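Local coordinates for protein beta-d-glucoside glucohydrolase (Hypocrea jecorina, PDB 3ZZ1) that probably hydrolyses terminal, non-reducing beta-D-glucosyl residues to release beta-D-glucose, as a secreted family 3 glycoside hydrolase of cellulose breakdown, at residues S56-D61 with P307-S312. Numbering follows the deposited sequence.
Sequences SLCLQD and PSFNIS. With NAG (2-acetamido-2-deoxy-beta-D-glucopyranose), chain B.
Phe309 meets Cys58 through its CD1 and CE1 atoms: CD1 lies 3.6 Å from Cys58 SG, and the sulfur stands 4.4 Å from the ring centroid, 46° off the ring normal, an oblique sulfur-aromatic contact. With CG anti to the backbone N (chi1 173°), the phenylalanine reaches from its loop, which follows helix 282-298, to strand 58-60. Cys58 SG is joined in a disulfide to Cys42, and the Phe309 side chain touches Cys42 as well. Further along the same ring, CE1 approaches the amide of Gln60, whose plane is inclined by 49° to the ring. Asn310 turns to the other side of the loop and carries the glycan, its ND2 bonded to NAG C1 at 1.4 Å. Its OD1 accepts a 2.8 Å hydrogen bond from Ser312 N, closing an Asx turn that helps fix the orientation of the glycosylated amide. Within that turn, Ile311 CD1 loosely approaches the end of the Gln60 side chain, while Ile311 O is hydrogen-bonded to Ser69 OG. Between the loop and this strand of the N-terminal domain, then, the contact is van der Waals and sulfur-aromatic, without a hydrogen bond, and the sugar is carried on the loop's far side.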
loop_
_atom_site.group_PDB
_atom_site.type_symbol
_atom_site.label_atom_id
_atom_site.label_comp_id
_atom_site.label_asym_id
_atom_site.label_seq_id
_atom_site.Cartn_x
_atom_site.Cartn_y
_atom_site.Cartn_z
ATOM N N SER A 56 -2.465 22.587 -18.900
ATOM C CA SER A 56 -2.634 22.693 -17.463
ATOM C C SER A 56 -2.556 21.262 -16.953
ATOM O O SER A 56 -3.429 20.446 -17.268
ATOM C CB SER A 56 -3.986 23.312 -17.129
ATOM O OG SER A 56 -4.267 23.194 -15.746
ATOM N N LEU A 57 -1.493 20.946 -16.212
ATOM C CA LEU A 57 -1.290 19.591 -15.697
ATOM C C LEU A 57 -2.430 19.231 -14.753
ATOM O O LEU A 57 -2.777 20.011 -13.869
ATOM C CB LEU A 57 0.066 19.460 -14.993
ATOM C CG LEU A 57 0.575 18.032 -14.754
ATOM C CD1 LEU A 57 1.133 17.412 -16.035
ATOM C CD2 LEU A 57 1.630 18.022 -13.664
ATOM N N CYS A 58 -3.030 18.064 -14.968
ATOM C CA CYS A 58 -4.197 17.652 -14.199
ATOM C C CYS A 58 -3.827 16.527 -13.241
ATOM O O CYS A 58 -3.439 15.433 -13.668
ATOM C CB CYS A 58 -5.340 17.243 -15.132
ATOM S SG CYS A 58 -6.719 16.390 -14.316
ATOM N N LEU A 59 -3.936 16.819 -11.948
ATOM C CA LEU A 59 -3.568 15.877 -10.896
ATOM C C LEU A 59 -4.815 15.417 -10.152
ATOM O O LEU A 59 -5.634 16.237 -9.751
ATOM C CB LEU A 59 -2.576 16.512 -9.919
ATOM C CG LEU A 59 -1.245 17.001 -10.500
ATOM C CD1 LEU A 59 -1.309 18.473 -10.901
ATOM C CD2 LEU A 59 -0.136 16.778 -9.491
ATOM N N GLN A 60 -4.946 14.102 -9.978
ATOM C CA GLN A 60 -6.122 13.522 -9.330
ATOM C C GLN A 60 -5.753 12.387 -8.383
ATOM O O GLN A 60 -4.835 11.611 -8.652
ATOM C CB GLN A 60 -7.100 12.993 -10.385
ATOM C CG GLN A 60 -8.551 12.844 -9.910
ATOM C CD GLN A 60 -9.374 14.117 -10.087
ATOM O OE1 GLN A 60 -10.584 14.121 -9.861
ATOM N NE2 GLN A 60 -8.723 15.192 -10.493
ATOM N N ASP A 61 -6.485 12.301 -7.274
ATOM C CA ASP A 61 -6.451 11.132 -6.407
ATOM C C ASP A 61 -7.104 9.952 -7.138
ATOM O O ASP A 61 -7.878 10.163 -8.068
ATOM C CB ASP A 61 -7.196 11.425 -5.101
ATOM C CG ASP A 61 -6.406 12.324 -4.165
ATOM O OD1 ASP A 61 -5.193 12.074 -3.970
ATOM O OD2 ASP A 61 -7.003 13.275 -3.614
ATOM N N PRO A 307 -6.339 12.216 -24.007
ATOM C CA PRO A 307 -7.745 12.530 -23.776
ATOM C C PRO A 307 -7.916 13.766 -22.902
ATOM O O PRO A 307 -7.066 14.051 -22.057
ATOM C CB PRO A 307 -8.270 11.286 -23.053
ATOM C CG PRO A 307 -7.353 10.191 -23.476
ATOM C CD PRO A 307 -6.006 10.860 -23.536
ATOM N N SER A 308 -9.000 14.498 -23.126
ATOM C CA SER A 308 -9.316 15.676 -22.332
ATOM C C SER A 308 -9.894 15.229 -20.993
ATOM O O SER A 308 -10.387 14.099 -20.868
ATOM C CB SER A 308 -10.318 16.555 -23.074
ATOM O OG SER A 308 -11.518 15.841 -23.275
ATOM N N PHE A 309 -9.826 16.111 -20.001
ATOM C CA PHE A 309 -10.313 15.795 -18.664
ATOM C C PHE A 309 -11.832 15.649 -18.635
ATOM O O PHE A 309 -12.562 16.564 -19.016
ATOM C CB PHE A 309 -9.869 16.847 -17.639
ATOM C CG PHE A 309 -10.494 16.665 -16.276
ATOM C CD1 PHE A 309 -10.034 15.674 -15.413
ATOM C CD2 PHE A 309 -11.553 17.476 -15.862
ATOM C CE1 PHE A 309 -10.610 15.495 -14.151
ATOM C CE2 PHE A 309 -12.135 17.302 -14.607
ATOM C CZ PHE A 309 -11.661 16.309 -13.746
ATOM N N ASN A 310 -12.290 14.491 -18.171
ATOM C CA ASN A 310 -13.706 14.239 -17.992
ATOM C C ASN A 310 -13.899 13.017 -17.101
ATOM O O ASN A 310 -13.610 11.889 -17.503
ATOM C CB ASN A 310 -14.392 14.066 -19.355
ATOM C CG ASN A 310 -15.892 13.878 -19.248
ATOM O OD1 ASN A 310 -16.437 13.631 -18.167
ATOM N ND2 ASN A 310 -16.572 13.996 -20.383
ATOM N N ILE A 311 -14.379 13.253 -15.883
ATOM C CA ILE A 311 -14.583 12.164 -14.919
ATOM C C ILE A 311 -16.013 11.612 -14.938
ATOM O O ILE A 311 -16.410 10.864 -14.044
ATOM C CB ILE A 311 -14.133 12.553 -13.479
ATOM C CG1 ILE A 311 -14.669 13.936 -13.097
ATOM C CG2 ILE A 311 -12.594 12.493 -13.365
ATOM C CD1 ILE A 311 -14.477 14.295 -11.643
ATOM N N SER A 312 -16.778 11.967 -15.965
ATOM C CA SER A 312 -18.107 11.382 -16.161
ATOM C C SER A 312 -18.057 10.188 -17.119
ATOM O O SER A 312 -19.012 9.403 -17.199
ATOM C CB SER A 312 -19.105 12.433 -16.653
ATOM O OG SER A 312 -19.343 13.407 -15.652
HETATM C C1 NAG B . -17.994 13.806 -20.431
HETATM C C2 NAG B . -18.649 14.678 -21.497
HETATM C C3 NAG B . -20.119 14.291 -21.696
HETATM C C4 NAG B . -20.281 12.778 -21.857
HETATM C C5 NAG B . -19.588 12.059 -20.709
HETATM C C6 NAG B . -19.705 10.538 -20.809
HETATM C C7 NAG B . -17.830 16.963 -21.851
HETATM C C8 NAG B . -17.750 18.347 -21.282
HETATM N N2 NAG B . -18.482 16.069 -21.110
HETATM O O3 NAG B . -20.607 14.915 -22.861
HETATM O O4 NAG B . -21.642 12.419 -21.882
HETATM O O5 NAG B . -18.229 12.440 -20.718
HETATM O O6 NAG B . -18.883 10.041 -21.845
HETATM O O7 NAG B . -17.312 16.714 -22.940
#